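Local coordinates for protein TCR alpha chain (Gallus gallus, PDB 6LIR) that pairs with the TCR beta chain to form the alpha-beta T-cell receptor, which recognises peptide antigens presented by MHC molecules, at the interface of chains A and B. Residues are numbered along the deposited sequence; one frame, centred on the assembly and turned at random. Chains: chain A, TCR alpha chain; chain B, TCR beta chain.

Contact 1: the interface of chains A and B. Residues chain A 154-156, 166, 168; chain B 138, 165-167, 184, 186.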
ATOM      1  N   VAL A 154       7.016   9.656  -7.739  1.00 37.73           N
ATOM      2  CA  VAL A 154       6.099  10.703  -7.313  1.00 40.69           C
ATOM      3  C   VAL A 154       5.851  11.633  -8.490  1.00 41.35           C
ATOM      4  O   VAL A 154       6.586  11.636  -9.480  1.00 41.50           O
ATOM      5  CB  VAL A 154       6.633  11.504  -6.105  1.00 40.15           C
ATOM      6  CG1 VAL A 154       6.897  10.587  -4.920  1.00 40.95           C
ATOM      7  CG2 VAL A 154       7.894  12.260  -6.489  1.00 35.90           C
ATOM      8  N   GLU A 155       4.809  12.446  -8.364  1.00 45.93           N
ATOM      9  CA  GLU A 155       4.492  13.462  -9.355  1.00 50.21           C
ATOM     10  C   GLU A 155       4.467  14.808  -8.653  1.00 49.20           C
ATOM     11  O   GLU A 155       3.872  14.938  -7.578  1.00 46.60           O
ATOM     12  CB  GLU A 155       3.142  13.193 -10.027  1.00 54.78           C
ATOM     13  CG  GLU A 155       3.078  11.920 -10.847  1.00 52.49           C
ATOM     14  CD  GLU A 155       1.726  11.733 -11.511  1.00 59.93           C
ATOM     15  OE1 GLU A 155       1.687  11.570 -12.750  1.00 65.33           O
ATOM     16  OE2 GLU A 155       0.704  11.750 -10.793  1.00 65.21           O
ATOM     17  N   VAL A 156       5.093  15.808  -9.262  1.00 42.77           N
ATOM     18  CA  VAL A 156       5.131  17.164  -8.733  1.00 45.06           C
ATOM     19  C   VAL A 156       4.524  18.103  -9.765  1.00 58.77           C
ATOM     20  O   VAL A 156       4.798  17.980 -10.962  1.00 53.43           O
ATOM     21  CB  VAL A 156       6.563  17.596  -8.361  1.00 45.43           C
ATOM     22  CG1 VAL A 156       6.566  19.010  -7.779  1.00 45.03           C
ATOM     23  CG2 VAL A 156       7.162  16.614  -7.367  1.00 37.38           C
ATOM     24  N   SER A 166       8.884  11.529 -11.401  1.00 36.96           N
ATOM     25  CA  SER A 166      10.302  11.350 -11.145  1.00 39.18           C
ATOM     26  C   SER A 166      10.480  10.228 -10.138  1.00 35.46           C
ATOM     27  O   SER A 166       9.684  10.085  -9.207  1.00 35.21           O
ATOM     28  CB  SER A 166      10.948  12.639 -10.616  1.00 41.79           C
ATOM     29  OG  SER A 166      10.314  13.081  -9.425  1.00 37.88           O
ATOM     30  N   LEU A 168      12.614   8.284  -7.125  1.00 31.91           N
ATOM     31  CA  LEU A 168      13.416   8.646  -5.968  1.00 37.06           C
ATOM     32  C   LEU A 168      13.824   7.367  -5.261  1.00 37.07           C
ATOM     33  O   LEU A 168      12.997   6.475  -5.059  1.00 33.77           O
ATOM     34  CB  LEU A 168      12.640   9.541  -4.987  1.00 36.49           C
ATOM     35  CG  LEU A 168      11.882  10.764  -5.501  1.00 36.80           C
ATOM     36  CD1 LEU A 168      10.976  11.323  -4.408  1.00 32.42           C
ATOM     37  CD2 LEU A 168      12.851  11.825  -5.993  1.00 37.59           C
TER
ATOM     38  N   THR B 138      12.739  17.813  -1.976  1.00 35.75           N
ATOM     39  CA  THR B 138      12.288  16.514  -1.506  1.00 37.90           C
ATOM     40  C   THR B 138      12.450  16.476   0.007  1.00 39.80           C
ATOM     41  O   THR B 138      13.558  16.654   0.523  1.00 42.82           O
ATOM     42  CB  THR B 138      13.070  15.374  -2.158  1.00 38.41           C
ATOM     43  OG1 THR B 138      12.959  15.460  -3.585  1.00 37.85           O
ATOM     44  CG2 THR B 138      12.527  14.024  -1.695  1.00 33.02           C
ATOM     45  N   GLY B 165       2.620  14.109  -4.718  1.00 48.48           N
ATOM     46  CA  GLY B 165       4.046  14.163  -4.531  1.00 42.61           C
ATOM     47  C   GLY B 165       4.579  13.300  -3.417  1.00 41.09           C
ATOM     48  O   GLY B 165       5.780  13.362  -3.130  1.00 42.87           O
ATOM     49  N   VAL B 166       3.744  12.469  -2.799  1.00 46.20           N
ATOM     50  CA  VAL B 166       4.175  11.624  -1.696  1.00 43.27           C
ATOM     51  C   VAL B 166       4.543  10.255  -2.250  1.00 39.38           C
ATOM     52  O   VAL B 166       3.765   9.643  -2.996  1.00 43.17           O
ATOM     53  CB  VAL B 166       3.079  11.508  -0.625  1.00 43.74           C
ATOM     54  CG1 VAL B 166       3.471  10.493   0.445  1.00 42.88           C
ATOM     55  CG2 VAL B 166       2.814  12.868   0.001  1.00 42.10           C
ATOM     56  N   GLY B 167       5.738   9.782  -1.907  1.00 39.63           N
ATOM     57  CA  GLY B 167       6.057   8.385  -2.112  1.00 37.75           C
ATOM     58  C   GLY B 167       6.442   7.699  -0.822  1.00 42.34           C
ATOM     59  O   GLY B 167       7.494   8.000  -0.250  1.00 43.25           O
ATOM     60  N   ARG B 184       8.772  10.038   1.222  1.00 37.46           N
ATOM     61  CA  ARG B 184       9.281  11.234   0.572  1.00 41.89           C
ATOM     62  C   ARG B 184       8.111  12.063   0.072  1.00 41.21           C
ATOM     63  O   ARG B 184       7.187  11.525  -0.547  1.00 39.05           O
ATOM     64  CB  ARG B 184      10.231  10.873  -0.574  1.00 38.97           C
ATOM     65  CG  ARG B 184      11.553  10.301  -0.089  1.00 42.82           C
ATOM     66  CD  ARG B 184      11.911   8.993  -0.787  1.00 49.30           C
ATOM     67  NE  ARG B 184      10.883   7.976  -0.615  1.00 48.30           N
ATOM     68  CZ  ARG B 184      11.126   6.692  -0.367  1.00 44.58           C
ATOM     69  NH1 ARG B 184      12.370   6.250  -0.245  1.00 47.13           N
ATOM     70  NH2 ARG B 184      10.116   5.850  -0.233  1.00 44.92           N
ATOM     71  N   ARG B 186       7.875  15.264  -2.354  1.00 37.48           N
ATOM     72  CA  ARG B 186       8.579  16.165  -3.259  1.00 38.23           C
ATOM     73  C   ARG B 186       7.648  17.297  -3.672  1.00 40.78           C
ATOM     74  O   ARG B 186       6.536  17.047  -4.151  1.00 39.75           O
ATOM     75  CB  ARG B 186       9.102  15.426  -4.493  1.00 35.41           C
ATOM     76  CG  ARG B 186      10.194  16.206  -5.235  1.00 34.35           C
ATOM     77  CD  ARG B 186      10.904  15.381  -6.301  1.00 35.84           C
ATOM     78  NE  ARG B 186      12.225  15.939  -6.608  1.00 35.00           N
ATOM     79  CZ  ARG B 186      12.931  15.653  -7.699  1.00 39.72           C
ATOM     80  NH1 ARG B 186      12.448  14.815  -8.605  1.00 37.52           N
ATOM     81  NH2 ARG B 186      14.122  16.209  -7.887  1.00 38.01           N
TER
HETATM   82  O   HOH W   1       2.823  11.700  -6.233  1.00 43.96           O
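A direct hydrogen bond runs from B:Arg186 to A:Ser166. NH1 of the guanidinium donates to the serine hydroxyl OG at 2.9 Å, with OG lying in the guanidinium plane, though the bond bends to 138° at the hydrogen. B:Arg186 gets there by a chain extended from CG to NE, with CG anti to the backbone N (chi1 -162°), which carries the guanidinium to A:Ser166 on strand 164-174.

A water adds a bridge. It is 3.0 Å from the backbone N of A:Glu155 and also binds the backbone N of B:Gly165, joining strand 150-156 to the beta-chain loop at B:Gly165.

Apolar contacts surround these. The aliphatic stem of B:Arg186 is crossed at about a right angle by two valines: CG2 of A:Val156 meets its CB at 3.7 Å and also nears its backbone O, and CG2 of A:Val154 meets the same CB at 3.9 Å. The other branch of A:Val154, CG1, rests on the backbone of B:Gly167, 3.7 Å from CA and close to N. A:Leu168 divides its two methyls: CD2 lies by CD of B:Arg186, while CD1 slides past CB of B:Arg184 at 3.9 Å and meets CG2 of B:Thr138 tip to tip.

Alpha strands 150-156 and 164-174 thus pack on beta strands 178-188 and 136-144 and the B:Gly165 to B:Gly167 stretch, which contributes to the pairing of the constant domains on the membrane-proximal side.

Contact 2: the interface of chains A and B. Residues chain A 29, 31, 33, 46, 48, 90; chain B 95-98.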
ATOM      1  N   SER A  29     -20.350 -16.242 -12.796  1.00 38.09           N
ATOM      2  CA  SER A  29     -20.101 -14.820 -12.945  1.00 42.07           C
ATOM      3  C   SER A  29     -18.657 -14.551 -12.556  1.00 38.31           C
ATOM      4  O   SER A  29     -18.069 -15.274 -11.747  1.00 35.97           O
ATOM      5  CB  SER A  29     -21.053 -13.978 -12.087  1.00 45.90           C
ATOM      6  OG  SER A  29     -20.739 -14.105 -10.713  1.00 50.01           O
ATOM      7  N   GLN A  31     -15.895 -11.359 -11.513  1.00 34.87           N
ATOM      8  CA  GLN A  31     -15.725  -9.992 -11.061  1.00 37.99           C
ATOM      9  C   GLN A  31     -14.242  -9.705 -10.946  1.00 37.46           C
ATOM     10  O   GLN A  31     -13.428 -10.608 -10.730  1.00 35.40           O
ATOM     11  CB  GLN A  31     -16.393  -9.740  -9.702  1.00 36.53           C
ATOM     12  CG  GLN A  31     -17.900  -9.873  -9.708  1.00 46.15           C
ATOM     13  CD  GLN A  31     -18.446 -10.305  -8.361  1.00 58.10           C
ATOM     14  OE1 GLN A  31     -19.216 -11.260  -8.273  1.00 85.62           O
ATOM     15  NE2 GLN A  31     -18.046  -9.604  -7.304  1.00 63.65           N
ATOM     16  N   TYR A  33     -11.479  -6.819  -9.086  1.00 33.89           N
ATOM     17  CA  TYR A  33     -11.276  -5.790  -8.085  1.00 35.55           C
ATOM     18  C   TYR A  33      -9.839  -5.308  -8.186  1.00 35.90           C
ATOM     19  O   TYR A  33      -8.972  -5.988  -8.743  1.00 37.80           O
ATOM     20  CB  TYR A  33     -11.545  -6.314  -6.662  1.00 32.18           C
ATOM     21  CG  TYR A  33     -12.977  -6.712  -6.378  1.00 35.51           C
ATOM     22  CD1 TYR A  33     -13.499  -7.908  -6.858  1.00 38.49           C
ATOM     23  CD2 TYR A  33     -13.798  -5.901  -5.605  1.00 35.27           C
ATOM     24  CE1 TYR A  33     -14.809  -8.275  -6.592  1.00 37.10           C
ATOM     25  CE2 TYR A  33     -15.107  -6.257  -5.333  1.00 39.68           C
ATOM     26  CZ  TYR A  33     -15.608  -7.445  -5.827  1.00 42.96           C
ATOM     27  OH  TYR A  33     -16.911  -7.795  -5.555  1.00 41.44           O
ATOM     28  N   SER A  46     -18.039  -6.531 -13.582  1.00 36.07           N
ATOM     29  CA  SER A  46     -18.559  -7.881 -13.437  1.00 42.30           C
ATOM     30  C   SER A  46     -19.226  -8.297 -14.737  1.00 39.84           C
ATOM     31  O   SER A  46     -19.905  -7.490 -15.376  1.00 41.01           O
ATOM     32  CB  SER A  46     -19.566  -7.981 -12.289  1.00 42.03           C
ATOM     33  OG  SER A  46     -20.354  -9.147 -12.431  1.00 49.79           O
ATOM     34  N   VAL A  48     -20.915 -12.045 -16.948  1.00 38.35           N
ATOM     35  CA  VAL A  48     -21.227 -13.463 -17.002  1.00 38.95           C
ATOM     36  C   VAL A  48     -20.697 -14.129 -18.269  1.00 35.75           C
ATOM     37  O   VAL A  48     -20.441 -15.339 -18.256  1.00 39.95           O
ATOM     38  CB  VAL A  48     -22.746 -13.708 -16.850  1.00 45.34           C
ATOM     39  CG1 VAL A  48     -23.257 -13.093 -15.552  1.00 40.91           C
ATOM     40  CG2 VAL A  48     -23.508 -13.156 -18.046  1.00 46.24           C
ATOM     41  N   ARG A  90     -17.457 -17.123  -9.412  1.00 41.67           N
ATOM     42  CA  ARG A  90     -18.504 -17.875  -8.739  1.00 49.02           C
ATOM     43  C   ARG A  90     -18.886 -19.051  -9.617  1.00 47.23           C
ATOM     44  O   ARG A  90     -19.156 -18.875 -10.809  1.00 40.45           O
ATOM     45  CB  ARG A  90     -19.729 -17.007  -8.436  1.00 48.87           C
ATOM     46  CG  ARG A  90     -20.141 -17.034  -6.977  1.00 58.05           C
ATOM     47  CD  ARG A  90     -21.441 -16.283  -6.746  1.00 68.57           C
ATOM     48  NE  ARG A  90     -21.273 -14.845  -6.926  1.00 72.13           N
ATOM     49  CZ  ARG A  90     -20.891 -14.011  -5.961  1.00 71.44           C
ATOM     50  NH1 ARG A  90     -20.758 -12.717  -6.214  1.00 74.53           N
ATOM     51  NH2 ARG A  90     -20.636 -14.475  -4.745  1.00 67.12           N
TER
ATOM     52  N   GLY B  95     -24.499 -13.052  -4.065  1.00120.33           N
ATOM     53  CA  GLY B  95     -24.766 -13.427  -5.436  1.00121.41           C
ATOM     54  C   GLY B  95     -24.628 -12.290  -6.423  1.00121.27           C
ATOM     55  O   GLY B  95     -25.519 -11.445  -6.561  1.00123.92           O
ATOM     56  N   ASN B  96     -23.499 -12.307  -7.126  1.00115.64           N
ATOM     57  CA  ASN B  96     -23.169 -11.402  -8.227  1.00117.19           C
ATOM     58  C   ASN B  96     -23.600  -9.965  -7.941  1.00113.68           C
ATOM     59  O   ASN B  96     -24.345  -9.337  -8.695  1.00113.66           O
ATOM     60  CB  ASN B  96     -23.764 -11.904  -9.540  1.00123.47           C
ATOM     61  CG  ASN B  96     -23.111 -11.268 -10.745  1.00118.50           C
ATOM     62  OD1 ASN B  96     -22.116 -10.555 -10.618  1.00111.75           O
ATOM     63  ND2 ASN B  96     -23.662 -11.528 -11.923  1.00125.29           N
ATOM     64  N   THR B  97     -23.090  -9.447  -6.826  1.00 94.76           N
ATOM     65  CA  THR B  97     -23.348  -8.095  -6.376  1.00 84.31           C
ATOM     66  C   THR B  97     -22.005  -7.632  -5.824  1.00 74.44           C
ATOM     67  O   THR B  97     -21.360  -8.382  -5.070  1.00 74.32           O
ATOM     68  CB  THR B  97     -24.436  -8.016  -5.301  1.00 84.90           C
ATOM     69  OG1 THR B  97     -25.445  -8.999  -5.570  1.00 95.50           O
ATOM     70  CG2 THR B  97     -25.081  -6.634  -5.272  1.00 83.15           C
ATOM     71  N   PRO B  98     -21.546  -6.437  -6.183  1.00 61.85           N
ATOM     72  CA  PRO B  98     -20.208  -6.013  -5.759  1.00 55.67           C
ATOM     73  C   PRO B  98     -20.080  -5.995  -4.241  1.00 48.98           C
ATOM     74  O   PRO B  98     -21.013  -5.635  -3.519  1.00 45.34           O
ATOM     75  CB  PRO B  98     -20.082  -4.607  -6.353  1.00 48.56           C
ATOM     76  CG  PRO B  98     -21.499  -4.142  -6.502  1.00 55.73           C
ATOM     77  CD  PRO B  98     -22.271  -5.361  -6.882  1.00 63.38           C
TER
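The guanidinium of A:Arg90 turns one face to the beta-chain loop, with CA of B:Gly95 3.9 Å above the plane and over its centre. On that same face, displaced toward NH1, sits the backbone N of B:Asn96. The pair NH1 and B:Asn96 N measures 2.9 Å, but both nitrogens are donors, so it is no hydrogen bond, and with B:Asn96 poorly ordered the close approach is doubtful. A bend at chi3 (-69°) turns the end of A:Arg90 across the loop.

The side-chain amide of B:Asn96 is the second flat group. CB and the hydroxyl OG of A:Ser29 both lie over one of its faces, OG above the amide CG at 3.7 Å. At the oxygen end of the amide, A:Ser46 OG donates to OD1 at 2.9 Å, as modelled in the carbonyl plane and on a lone pair, a geometry tempered by the poor order of B:Asn96. The serine hydroxyl is anti to its own backbone N (chi1 162°), which brings it to the amide tip. At the nitrogen end, CG1 of A:Val48 comes within 4.0 Å of ND2, the two side chains crossing at about a right angle. The amide of A:Gln31 passes B:Asn96 at a slant, the two amide planes 20° apart.

This is the tip of the beta-chain CDR3 loop, seated on alpha residues around the CDR1 and CDR2 ends of strands 29-35 and 42-47, with A:Arg90, at the start of the alpha CDR3, alongside. The alpha chain hides 74 Å² of B:Asn96. The arrangement may influence loop placement beside the expected antigen-binding surface, although the disorder of B:Asn96 and B:Thr97 suggests some mobility. Within this poorly ordered stretch, as modelled, the hydroxyl OG1 of B:Thr97 donates to the carbonyl O of B:Gly95 at 2.6 Å, from above the carbonyl plane and not on a lone pair.

About 36 Å separates the C-alpha centres of contact 1 and contact 2, and they share no residue or strand. Contact 1 joins the constant domains, while contact 2 joins the variable domains through a beta-chain loop. The same two chains therefore meet at both ends of the heterodimer. The characters differ: contact 1, built largely on strands of the constant domains, is expected to be common to receptors sharing them, whereas the beta side of contact 2 varies with gene rearrangement and most of its alpha side comes from the V segment. Contact 1 may thus support pairing generally, and contact 2 may influence how the antigen-binding loops are placed.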